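Local coordinates for conserved protein (Methanosarcina mazei, PDB 2NR4) that is of unknown function but binds flavin mononucleotide between a small antiparallel beta-barrel and neighbouring helices, at residues S90-L95 and K205-A210; A45-V50 and S64-N69; E68-L71 and C75-S78; F110-E115 and W119-C124. All blocks are in the same frame, centred on the assembly; numbering follows the deposited sequence.

Contact 1 of 4, residues S90-L95 and K205-A210; sequences STFSDL and KLIYEA. With FMN (flavin mononucleotide), chain C.
F92 carries its ring with CG anti to the carbonyl carbon and beside the backbone N (chi1 -64°), and this turn sends the ring across to meet A210 and I207. The contact is helix-to-helix packing: F92 is the last helical residue of 84-92, at the edge of the flavin-binding barrel domain, and its partners lie in the final turns of helix 198-210 in the C-terminal helical bundle. A210 lays its methyl over one face of the ring as a CH-pi contact, CB standing 4.1 Å from the centroid of the F92 ring and 28° off the normal. The offset favours the root of the ring, where F92 CG and A210 CB are 3.6 Å apart. I207, one helical turn earlier, comes slantwise at the far end instead, its CG1 reaching F92 CE2 at 4.0 Å. The opposite face takes the methyl CG2 of T91, 3.6 Å above the plane and over the centre, which leaves the ring held between two methyls. Helix 158-176 also borders the contact, with A170 touching both F92 and I207. The join is made of carbon atoms alone, with no hydrogen bond across it. The polar work is done next door, on the flavin side. S90 OG and T91 OG1 both bond back to the carbonyl of F87, one turn up their own helix. T91 O, close to where that helix ends, accepts from the cofactor: the ribityl hydroxyl O4' of FMN donates to T91 O at 2.9 Å.

Contact 2 of 4, residues A45-V50 and S64-N69; sequences APIGIV and SHTWEN. With FMN (flavin mononucleotide), chain C.
A45 and T66 mark the closest approach of the two backbones, 7.0 Å between their CA atoms, where strand 43-51 of the barrel passes the first turn of helix 65-73. No hydrogen bond links strand to helix; FMN bridges them. S64 is the N-cap, its OG accepting from W67 N at 3.0 Å, and the amides of the helix start that follow point at the phosphate. H65 N gives a bond to O1P at 2.7 Å, while T66 N turns to O2P. T66 OG1, anti to the carbonyl carbon and beside its own N (chi1 -55°), donates to that same O2P at 2.6 Å, so one phosphate oxygen is gripped twice by one residue. The methyl of A45 fits against this pair, CB lying 3.4 Å from T66 OG1. Further along the strand P46 O accepts from the ribityl O2', and G48 N meets the flavin carbonyl O4 at 2.7 Å in an almost straight bond (174°). Between these two, I47 reaches under the pyrimidine part of the flavin with CD1 3.5 Å from FMN C2, and the same methyl touches T66 CG2 at 4.2 Å. With an alanine in place of I47 that methyl is gone, which is likely to leave the pyrimidine face unsupported and T66 CG2 without its apolar neighbour from the strand. F61 N and R59 O add further bonds to the cofactor. Backbone amides supply much of the grip, and the positive end of the helix dipole is likely to stabilise the phosphate charge, while the strand holds flavin O4 through G48 N and the ribityl chain through P46 O.

Contact 3 of 4, residues E68-L71 and C75-S78; sequences ENVL and CLAS
V70 meets L76 across the short turn between helix 65-73 and strand 75-79, and its side chain can be followed outward from the helix. CB leaves the backbone neither straight at the strand nor away from it, so the branches decide what touches. CG1 lies anti to the backbone N (chi1 168°) and makes no close approach to the strand segment. CG2, anti to the carbonyl carbon and beside the N, is the branch that does the work: it comes to 3.9 Å from L76 CD1. More loosely, V70 CG2 lies 4.2 Å from C75 O. L76 answers from the strand with its CB directed at the helix, CG anti to the backbone N (chi1 163°) and CD1 extended beyond it (chi2 165°), a shape that reaches the valine methyl. The two side chains meet at an angle. The backbones come nearest at V70 and C75, with CA atoms 5.8 Å apart, yet C75 turns its side chain away from the helix, onto F110 and V121. C124 of strand 118-130 touches both V70 and L76, and A35 and T37 of strand 29-37 also border the leucine, so this apolar patch is buried. N69 hydrogen-bonds T37 OG1 through ND2. A helix packed on the barrel and leading by a tight connection into the next strand fits the FMN-binding split-barrel folds, the family group to which this domain belongs.

Contact 4 of 4, residues F110-E115 and W119-C124; sequences FPVLKE and WVVFEC
V112 sits on W119 at the tight end of this contact. Its CG2 stands over one face of the indole, 4.0 Å from the centroid of the five-membered ring and only 11° off the normal, a clear CH-pi contact. CG1 takes the root of the same side chain, 3.9 Å from W119 CB. The indole lies beneath the valine because its CG is placed between the backbone N and the carbonyl carbon (chi1 55°), folding the ring back over its own strand; V121 N meets the ring at its edge, in plane. Segments 110-113 and 119-124 run nearly antiparallel, at 153°, but their axes come no closer than 8.2 Å and no hydrogen bond joins them: the two-stranded sheet of 100-103 and 110-113 packs by side chains against the six-stranded barrel. Were W119 a serine, the indole face would be lost, which is likely to leave V112 poorly packed, with a gap beneath both its methyls. V112 CG1 also reaches V121 CG2, at 4.2 Å. Packing is sparser towards F110, whose ring meets V121 obliquely through one atom, CD2 to V121 CG1 at 4.0 Å. Past V112 the chain leaves the contact, and K114 and E115 are exposed to solvent.

Contacts 2, 3 and 4 are buried in the barrel domain, whereas contact 1 is only partly buried and ties that domain to the C-terminal helices. Contacts 2 and 3 share helix 65-73: its start is polar and faces the phosphate, while farther on V70 packs its methyl against the barrel strand. Contacts 3 and 4 meet through neighbouring strands, with probable backbone hydrogen bonds from F122 N to L76 O and from S78 N to V120 O. Contacts 1 and 2 both touch FMN and pack together where S90 and T91 meet P46. Aromatic faces carry contacts 1 and 4, aliphatic methyls contact 3, and cofactor bonds contact 2.

Contact 1 of 4, residues S90-L95 and K205-A210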
# COMPACT_ATOMS: atom_id res chain seq x y z
N SER A 90 -7.01 -15.30 -5.03
CA SER A 90 -7.90 -15.66 -3.92
C SER A 90 -9.30 -15.06 -4.08
O SER A 90 -10.27 -15.52 -3.48
CB SER A 90 -7.29 -15.27 -2.58
OG SER A 90 -7.25 -13.87 -2.49
N THR A 91 -9.43 -14.00 -4.87
CA THR A 91 -10.74 -13.41 -5.09
C THR A 91 -11.58 -14.20 -6.05
O THR A 91 -12.77 -14.40 -5.82
CB THR A 91 -10.64 -11.96 -5.65
OG1 THR A 91 -9.92 -11.15 -4.74
CG2 THR A 91 -12.04 -11.36 -5.91
N PHE A 92 -10.98 -14.61 -7.17
CA PHE A 92 -11.73 -15.17 -8.29
C PHE A 92 -11.54 -16.65 -8.48
O PHE A 92 -12.16 -17.24 -9.39
CB PHE A 92 -11.36 -14.46 -9.59
CG PHE A 92 -11.73 -13.00 -9.60
CD1 PHE A 92 -13.07 -12.61 -9.66
CD2 PHE A 92 -10.75 -12.03 -9.51
CE1 PHE A 92 -13.42 -11.25 -9.63
CE2 PHE A 92 -11.10 -10.69 -9.48
CZ PHE A 92 -12.41 -10.30 -9.55
N SER A 93 -10.72 -17.26 -7.63
CA SER A 93 -10.40 -18.69 -7.76
C SER A 93 -10.34 -19.36 -6.41
O SER A 93 -10.63 -18.75 -5.39
CB SER A 93 -9.05 -18.90 -8.46
OG SER A 93 -9.00 -18.23 -9.70
N ASP A 94 -10.00 -20.64 -6.43
CA ASP A 94 -9.74 -21.40 -5.23
C ASP A 94 -8.23 -21.62 -5.18
O ASP A 94 -7.63 -22.15 -6.12
CB ASP A 94 -10.44 -22.78 -5.30
CG ASP A 94 -11.95 -22.68 -5.56
OD1 ASP A 94 -12.73 -22.88 -4.60
OD2 ASP A 94 -12.36 -22.46 -6.72
N LEU A 95 -7.60 -21.21 -4.09
CA LEU A 95 -6.20 -21.54 -3.91
C LEU A 95 -6.17 -23.04 -3.61
O LEU A 95 -7.07 -23.57 -2.97
CB LEU A 95 -5.56 -20.76 -2.77
CG LEU A 95 -5.48 -19.23 -2.82
CD1 LEU A 95 -4.45 -18.75 -1.81
CD2 LEU A 95 -5.12 -18.70 -4.19
N LYS A 205 -4.37 -8.98 -15.81
CA LYS A 205 -4.74 -9.98 -16.81
C LYS A 205 -5.66 -11.05 -16.20
O LYS A 205 -6.64 -11.47 -16.82
CB LYS A 205 -3.49 -10.64 -17.39
CG LYS A 205 -3.46 -10.74 -18.95
CD LYS A 205 -2.09 -11.23 -19.45
CE LYS A 205 -1.63 -10.50 -20.73
NZ LYS A 205 -1.73 -11.26 -22.04
N LEU A 206 -5.36 -11.45 -14.96
CA LEU A 206 -6.22 -12.41 -14.27
C LEU A 206 -7.62 -11.89 -14.00
O LEU A 206 -8.60 -12.67 -14.03
CB LEU A 206 -5.56 -12.94 -12.99
CG LEU A 206 -4.28 -13.78 -13.14
CD1 LEU A 206 -3.88 -14.24 -11.75
CD2 LEU A 206 -4.46 -15.00 -14.06
N ILE A 207 -7.75 -10.59 -13.69
CA ILE A 207 -9.07 -9.97 -13.49
C ILE A 207 -9.92 -10.04 -14.77
O ILE A 207 -11.12 -10.39 -14.71
CB ILE A 207 -8.99 -8.50 -12.95
CG1 ILE A 207 -8.49 -8.50 -11.50
CG2 ILE A 207 -10.35 -7.86 -12.96
CD1 ILE A 207 -7.98 -7.15 -10.94
N TYR A 208 -9.29 -9.69 -15.89
CA TYR A 208 -9.89 -9.73 -17.22
C TYR A 208 -10.36 -11.14 -17.59
O TYR A 208 -11.55 -11.33 -17.93
CB TYR A 208 -8.91 -9.16 -18.25
CG TYR A 208 -8.95 -7.66 -18.33
CD1 TYR A 208 -8.63 -6.87 -17.24
CD2 TYR A 208 -9.29 -7.03 -19.51
CE1 TYR A 208 -8.66 -5.49 -17.31
CE2 TYR A 208 -9.32 -5.63 -19.60
CZ TYR A 208 -9.01 -4.87 -18.49
OH TYR A 208 -9.05 -3.49 -18.57
N GLU A 209 -9.45 -12.12 -17.51
CA GLU A 209 -9.79 -13.54 -17.68
C GLU A 209 -10.95 -13.99 -16.79
O GLU A 209 -11.83 -14.72 -17.25
CB GLU A 209 -8.58 -14.44 -17.42
CG GLU A 209 -7.43 -14.28 -18.38
CD GLU A 209 -6.18 -15.06 -17.95
OE1 GLU A 209 -6.27 -15.97 -17.09
OE2 GLU A 209 -5.09 -14.74 -18.48
N ALA A 210 -10.97 -13.56 -15.53
CA ALA A 210 -12.06 -13.92 -14.61
C ALA A 210 -13.39 -13.34 -15.07
O ALA A 210 -14.45 -13.93 -14.81
CB ALA A 210 -11.75 -13.45 -13.19
N1 FMN C . -15.89 -9.62 1.45
C2 FMN C . -16.41 -9.58 2.72
O2 FMN C . -17.36 -10.31 2.99
N3 FMN C . -15.89 -8.72 3.67
C4 FMN C . -14.82 -7.90 3.34
O4 FMN C . -14.20 -7.30 4.22
C4A FMN C . -14.28 -7.94 2.06
N5 FMN C . -13.22 -7.13 1.71
C5A FMN C . -12.67 -7.18 0.43
C6 FMN C . -11.59 -6.36 0.11
C7 FMN C . -11.03 -6.40 -1.17
C7M FMN C . -9.91 -5.46 -1.50
C8 FMN C . -11.59 -7.27 -2.13
C8M FMN C . -10.94 -7.48 -3.44
C9 FMN C . -12.68 -8.09 -1.81
C9A FMN C . -13.22 -8.05 -0.51
N10 FMN C . -14.30 -8.86 -0.16
C10 FMN C . -14.83 -8.81 1.11
C1' FMN C . -14.99 -9.68 -1.21
C2' FMN C . -14.48 -11.11 -1.11
O2' FMN C . -13.08 -11.11 -1.14
C3' FMN C . -14.97 -11.87 -2.32
O3' FMN C . -16.39 -11.89 -2.29
C4' FMN C . -14.38 -13.27 -2.38
O4' FMN C . -14.68 -13.75 -3.67
C5' FMN C . -14.97 -14.20 -1.31
O5' FMN C . -14.67 -15.55 -1.61
P FMN C . -15.01 -16.81 -0.65
O1P FMN C . -16.38 -17.32 -1.12
O2P FMN C . -15.14 -16.31 0.81
O3P FMN C . -13.95 -17.88 -0.91

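Contact 2 of 4, residues A45-V50 and S64-N69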
# COMPACT_ATOMS: atom_id res chain seq x y z
N ALA A 45 -9.78 -15.79 0.95
CA ALA A 45 -10.54 -14.71 0.27
C ALA A 45 -10.12 -13.35 0.84
O ALA A 45 -9.89 -13.27 2.03
CB ALA A 45 -12.03 -14.91 0.52
N PRO A 46 -10.00 -12.32 0.01
CA PRO A 46 -9.75 -10.97 0.58
C PRO A 46 -10.86 -10.51 1.49
O PRO A 46 -12.06 -10.68 1.21
CB PRO A 46 -9.62 -10.07 -0.65
CG PRO A 46 -9.15 -11.00 -1.69
CD PRO A 46 -9.96 -12.27 -1.46
N ILE A 47 -10.44 -9.96 2.64
CA ILE A 47 -11.37 -9.49 3.65
C ILE A 47 -10.71 -8.32 4.33
O ILE A 47 -9.51 -8.33 4.52
CB ILE A 47 -11.60 -10.60 4.72
CG1 ILE A 47 -12.27 -11.84 4.10
CG2 ILE A 47 -12.41 -10.10 5.88
CD1 ILE A 47 -13.77 -11.66 3.86
N GLY A 48 -11.50 -7.32 4.70
CA GLY A 48 -10.95 -6.17 5.47
C GLY A 48 -11.18 -6.45 6.96
O GLY A 48 -12.30 -6.74 7.38
N ILE A 49 -10.13 -6.47 7.76
CA ILE A 49 -10.29 -6.53 9.22
C ILE A 49 -10.31 -5.08 9.74
O ILE A 49 -9.38 -4.28 9.39
CB ILE A 49 -9.16 -7.33 9.83
CG1 ILE A 49 -9.32 -8.83 9.42
CG2 ILE A 49 -9.09 -7.16 11.38
CD1 ILE A 49 -8.24 -9.68 9.85
N VAL A 50 -11.34 -4.76 10.53
CA VAL A 50 -11.61 -3.40 11.00
C VAL A 50 -11.14 -3.23 12.42
O VAL A 50 -11.48 -4.05 13.31
CB VAL A 50 -13.10 -3.05 10.92
CG1 VAL A 50 -13.33 -1.51 11.13
CG2 VAL A 50 -13.75 -3.58 9.62
N SER A 64 -20.89 -16.35 1.23
CA SER A 64 -19.55 -16.64 0.75
C SER A 64 -18.95 -17.86 1.45
O SER A 64 -19.46 -18.33 2.47
CB SER A 64 -18.65 -15.43 0.98
OG SER A 64 -18.38 -15.26 2.37
N HIS A 65 -17.86 -18.39 0.91
CA HIS A 65 -17.26 -19.53 1.58
C HIS A 65 -16.67 -19.13 2.96
O HIS A 65 -16.78 -19.88 3.94
CB HIS A 65 -16.27 -20.24 0.66
CG HIS A 65 -16.91 -21.34 -0.15
ND1 HIS A 65 -17.50 -22.45 0.43
CD2 HIS A 65 -17.06 -21.48 -1.49
CE1 HIS A 65 -17.97 -23.24 -0.53
NE2 HIS A 65 -17.73 -22.67 -1.70
N THR A 66 -16.06 -17.95 3.03
CA THR A 66 -15.54 -17.44 4.31
C THR A 66 -16.66 -17.34 5.34
O THR A 66 -16.49 -17.73 6.50
CB THR A 66 -14.93 -16.03 4.10
OG1 THR A 66 -13.94 -16.12 3.09
CG2 THR A 66 -14.30 -15.50 5.37
N TRP A 67 -17.79 -16.78 4.92
CA TRP A 67 -18.97 -16.70 5.79
C TRP A 67 -19.41 -18.08 6.31
O TRP A 67 -19.58 -18.27 7.53
CB TRP A 67 -20.10 -16.00 5.02
CG TRP A 67 -21.43 -16.08 5.64
CD1 TRP A 67 -21.90 -15.28 6.63
CD2 TRP A 67 -22.50 -16.98 5.31
NE1 TRP A 67 -23.20 -15.64 6.95
CE2 TRP A 67 -23.59 -16.67 6.15
CE3 TRP A 67 -22.63 -18.03 4.39
CZ2 TRP A 67 -24.81 -17.36 6.08
CZ3 TRP A 67 -23.86 -18.72 4.32
CH2 TRP A 67 -24.92 -18.38 5.16
N GLU A 68 -19.53 -19.05 5.41
CA GLU A 68 -19.97 -20.40 5.78
C GLU A 68 -19.01 -21.02 6.78
O GLU A 68 -19.44 -21.61 7.75
CB GLU A 68 -20.13 -21.27 4.51
CG GLU A 68 -21.00 -22.52 4.72
CD GLU A 68 -21.05 -23.43 3.49
OE1 GLU A 68 -20.61 -23.00 2.39
OE2 GLU A 68 -21.52 -24.58 3.64
N ASN A 69 -17.70 -20.82 6.59
CA ASN A 69 -16.71 -21.41 7.48
C ASN A 69 -16.70 -20.74 8.86
O ASN A 69 -16.53 -21.42 9.88
CB ASN A 69 -15.31 -21.37 6.87
CG ASN A 69 -15.14 -22.30 5.68
OD1 ASN A 69 -15.89 -23.26 5.51
ND2 ASN A 69 -14.13 -22.04 4.85
N1 FMN C . -15.89 -9.62 1.45
C2 FMN C . -16.41 -9.58 2.72
O2 FMN C . -17.36 -10.31 2.99
N3 FMN C . -15.89 -8.72 3.67
C4 FMN C . -14.82 -7.90 3.34
O4 FMN C . -14.20 -7.30 4.22
C4A FMN C . -14.28 -7.94 2.06
N5 FMN C . -13.22 -7.13 1.71
C5A FMN C . -12.67 -7.18 0.43
C6 FMN C . -11.59 -6.36 0.11
C7 FMN C . -11.03 -6.40 -1.17
C7M FMN C . -9.91 -5.46 -1.50
C8 FMN C . -11.59 -7.27 -2.13
C8M FMN C . -10.94 -7.48 -3.44
C9 FMN C . -12.68 -8.09 -1.81
C9A FMN C . -13.22 -8.05 -0.51
N10 FMN C . -14.30 -8.86 -0.16
C10 FMN C . -14.83 -8.81 1.11
C1' FMN C . -14.99 -9.68 -1.21
C2' FMN C . -14.48 -11.11 -1.11
O2' FMN C . -13.08 -11.11 -1.14
C3' FMN C . -14.97 -11.87 -2.32
O3' FMN C . -16.39 -11.89 -2.29
C4' FMN C . -14.38 -13.27 -2.38
O4' FMN C . -14.68 -13.75 -3.67
C5' FMN C . -14.97 -14.20 -1.31
O5' FMN C . -14.67 -15.55 -1.61
P FMN C . -15.01 -16.81 -0.65
O1P FMN C . -16.38 -17.32 -1.12
O2P FMN C . -15.14 -16.31 0.81
O3P FMN C . -13.95 -17.88 -0.91

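Contact 3 of 4, residues E68-L71 and C75-S78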
# COMPACT_ATOMS: atom_id res chain seq x y z
N GLU A 68 -19.53 -19.05 5.41
CA GLU A 68 -19.97 -20.40 5.78
C GLU A 68 -19.01 -21.02 6.78
O GLU A 68 -19.44 -21.61 7.75
CB GLU A 68 -20.13 -21.27 4.51
CG GLU A 68 -21.00 -22.52 4.72
CD GLU A 68 -21.05 -23.43 3.49
OE1 GLU A 68 -20.61 -23.00 2.39
OE2 GLU A 68 -21.52 -24.58 3.64
N ASN A 69 -17.70 -20.82 6.59
CA ASN A 69 -16.71 -21.41 7.48
C ASN A 69 -16.70 -20.74 8.86
O ASN A 69 -16.53 -21.42 9.88
CB ASN A 69 -15.31 -21.37 6.87
CG ASN A 69 -15.14 -22.30 5.68
OD1 ASN A 69 -15.89 -23.26 5.51
ND2 ASN A 69 -14.13 -22.04 4.85
N VAL A 70 -16.90 -19.43 8.89
CA VAL A 70 -16.98 -18.72 10.16
C VAL A 70 -18.20 -19.14 10.98
O VAL A 70 -18.11 -19.43 12.18
CB VAL A 70 -16.92 -17.22 9.95
CG1 VAL A 70 -17.31 -16.48 11.23
CG2 VAL A 70 -15.48 -16.83 9.49
N LEU A 71 -19.33 -19.20 10.32
CA LEU A 71 -20.55 -19.71 10.91
C LEU A 71 -20.35 -21.09 11.56
O LEU A 71 -20.69 -21.25 12.72
CB LEU A 71 -21.64 -19.77 9.84
CG LEU A 71 -22.74 -18.73 9.85
CD1 LEU A 71 -22.22 -17.30 9.85
CD2 LEU A 71 -23.62 -18.97 8.63
N CYS A 75 -13.64 -19.54 13.43
CA CYS A 75 -12.21 -19.30 13.40
C CYS A 75 -11.83 -18.81 12.01
O CYS A 75 -12.40 -19.25 10.98
CB CYS A 75 -11.42 -20.58 13.72
SG CYS A 75 -9.62 -20.46 13.91
N LEU A 76 -10.87 -17.89 11.99
CA LEU A 76 -10.41 -17.25 10.72
C LEU A 76 -9.02 -16.71 10.97
O LEU A 76 -8.75 -16.23 12.08
CB LEU A 76 -11.41 -16.17 10.32
CG LEU A 76 -11.13 -15.05 9.30
CD1 LEU A 76 -12.47 -14.43 8.93
CD2 LEU A 76 -10.14 -13.97 9.83
N ALA A 77 -8.14 -16.77 9.98
CA ALA A 77 -6.80 -16.21 10.16
C ALA A 77 -6.58 -15.06 9.15
O ALA A 77 -6.98 -15.17 8.00
CB ALA A 77 -5.75 -17.27 9.92
N SER A 78 -6.00 -13.96 9.61
CA SER A 78 -5.50 -12.97 8.69
C SER A 78 -4.19 -13.44 8.07
O SER A 78 -3.35 -14.06 8.73
CB SER A 78 -5.25 -11.65 9.46
OG SER A 78 -4.33 -11.84 10.54

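Contact 4 of 4, residues F110-E115 and W119-C124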
# COMPACT_ATOMS: atom_id res chain seq x y z
N PHE A 110 -4.74 -25.05 12.15
CA PHE A 110 -5.57 -24.17 11.31
C PHE A 110 -4.76 -23.66 10.09
O PHE A 110 -3.59 -23.34 10.23
CB PHE A 110 -6.14 -23.02 12.17
CG PHE A 110 -7.31 -22.31 11.53
CD1 PHE A 110 -8.58 -22.89 11.54
CD2 PHE A 110 -7.11 -21.11 10.86
CE1 PHE A 110 -9.64 -22.28 10.93
CE2 PHE A 110 -8.17 -20.48 10.23
CZ PHE A 110 -9.42 -21.05 10.27
N PRO A 111 -5.38 -23.59 8.90
CA PRO A 111 -4.65 -23.23 7.70
C PRO A 111 -4.31 -21.71 7.63
O PRO A 111 -5.20 -20.87 7.86
CB PRO A 111 -5.65 -23.54 6.60
CG PRO A 111 -6.97 -23.37 7.22
CD PRO A 111 -6.79 -23.88 8.61
N VAL A 112 -3.06 -21.41 7.30
CA VAL A 112 -2.65 -20.03 6.92
C VAL A 112 -1.94 -20.14 5.58
O VAL A 112 -1.58 -21.25 5.18
CB VAL A 112 -1.77 -19.37 8.00
CG1 VAL A 112 -2.55 -19.20 9.32
CG2 VAL A 112 -0.44 -20.14 8.22
N LEU A 113 -1.76 -19.03 4.86
CA LEU A 113 -1.03 -19.07 3.60
C LEU A 113 0.46 -19.24 3.80
O LEU A 113 1.06 -18.56 4.64
CB LEU A 113 -1.30 -17.83 2.76
CG LEU A 113 -2.77 -17.64 2.37
CD1 LEU A 113 -2.93 -16.31 1.60
CD2 LEU A 113 -3.24 -18.79 1.50
N LYS A 114 1.07 -20.13 3.02
CA LYS A 114 2.52 -20.32 3.07
C LYS A 114 3.26 -19.05 2.65
O LYS A 114 4.36 -18.79 3.15
CB LYS A 114 2.93 -21.45 2.16
CG LYS A 114 2.55 -22.81 2.72
CD LYS A 114 2.78 -23.89 1.67
CE LYS A 114 4.23 -24.23 1.56
NZ LYS A 114 4.28 -25.72 1.34
N GLU A 115 2.64 -18.29 1.76
CA GLU A 115 3.20 -17.05 1.24
C GLU A 115 2.79 -15.81 2.06
O GLU A 115 3.11 -14.69 1.68
CB GLU A 115 2.84 -16.88 -0.23
CG GLU A 115 3.53 -17.89 -1.19
CD GLU A 115 5.05 -17.97 -1.04
OE1 GLU A 115 5.73 -16.92 -0.85
OE2 GLU A 115 5.59 -19.10 -1.14
N TRP A 119 0.80 -13.79 9.86
CA TRP A 119 -0.55 -14.37 10.04
C TRP A 119 -0.99 -14.27 11.49
O TRP A 119 -0.14 -14.24 12.41
CB TRP A 119 -0.63 -15.83 9.50
CG TRP A 119 0.41 -16.73 10.08
CD1 TRP A 119 1.62 -17.06 9.53
CD2 TRP A 119 0.35 -17.39 11.37
NE1 TRP A 119 2.33 -17.91 10.40
CE2 TRP A 119 1.57 -18.12 11.52
CE3 TRP A 119 -0.61 -17.46 12.38
CZ2 TRP A 119 1.84 -18.89 12.67
CZ3 TRP A 119 -0.34 -18.22 13.52
CH2 TRP A 119 0.89 -18.91 13.66
N VAL A 120 -2.30 -14.16 11.70
CA VAL A 120 -2.88 -14.23 13.04
C VAL A 120 -4.07 -15.15 12.95
O VAL A 120 -4.96 -14.94 12.11
CB VAL A 120 -3.35 -12.84 13.58
CG1 VAL A 120 -3.88 -12.96 15.03
CG2 VAL A 120 -2.20 -11.79 13.49
N VAL A 121 -4.11 -16.18 13.79
CA VAL A 121 -5.31 -16.99 13.90
C VAL A 121 -6.25 -16.38 14.95
O VAL A 121 -5.86 -16.16 16.11
CB VAL A 121 -4.97 -18.50 14.27
CG1 VAL A 121 -6.27 -19.30 14.31
CG2 VAL A 121 -4.00 -19.07 13.26
N PHE A 122 -7.49 -16.13 14.56
CA PHE A 122 -8.49 -15.56 15.48
C PHE A 122 -9.66 -16.50 15.73
O PHE A 122 -10.16 -17.11 14.79
CB PHE A 122 -9.12 -14.31 14.88
CG PHE A 122 -8.16 -13.16 14.63
CD1 PHE A 122 -7.85 -12.25 15.66
CD2 PHE A 122 -7.68 -12.93 13.34
CE1 PHE A 122 -7.02 -11.13 15.39
CE2 PHE A 122 -6.84 -11.85 13.08
CZ PHE A 122 -6.52 -10.94 14.12
N GLU A 123 -10.14 -16.52 16.97
CA GLU A 123 -11.48 -17.00 17.29
C GLU A 123 -12.46 -15.86 16.97
O GLU A 123 -12.26 -14.73 17.38
CB GLU A 123 -11.61 -17.38 18.79
CG GLU A 123 -13.07 -17.72 19.15
CD GLU A 123 -13.22 -18.33 20.54
OE1 GLU A 123 -12.17 -18.47 21.24
OE2 GLU A 123 -14.38 -18.67 20.91
N CYS A 124 -13.49 -16.17 16.20
CA CYS A 124 -14.58 -15.25 15.89
C CYS A 124 -15.65 -15.36 16.96
O CYS A 124 -16.15 -16.47 17.28
CB CYS A 124 -15.22 -15.65 14.57
SG CYS A 124 -14.06 -15.63 13.18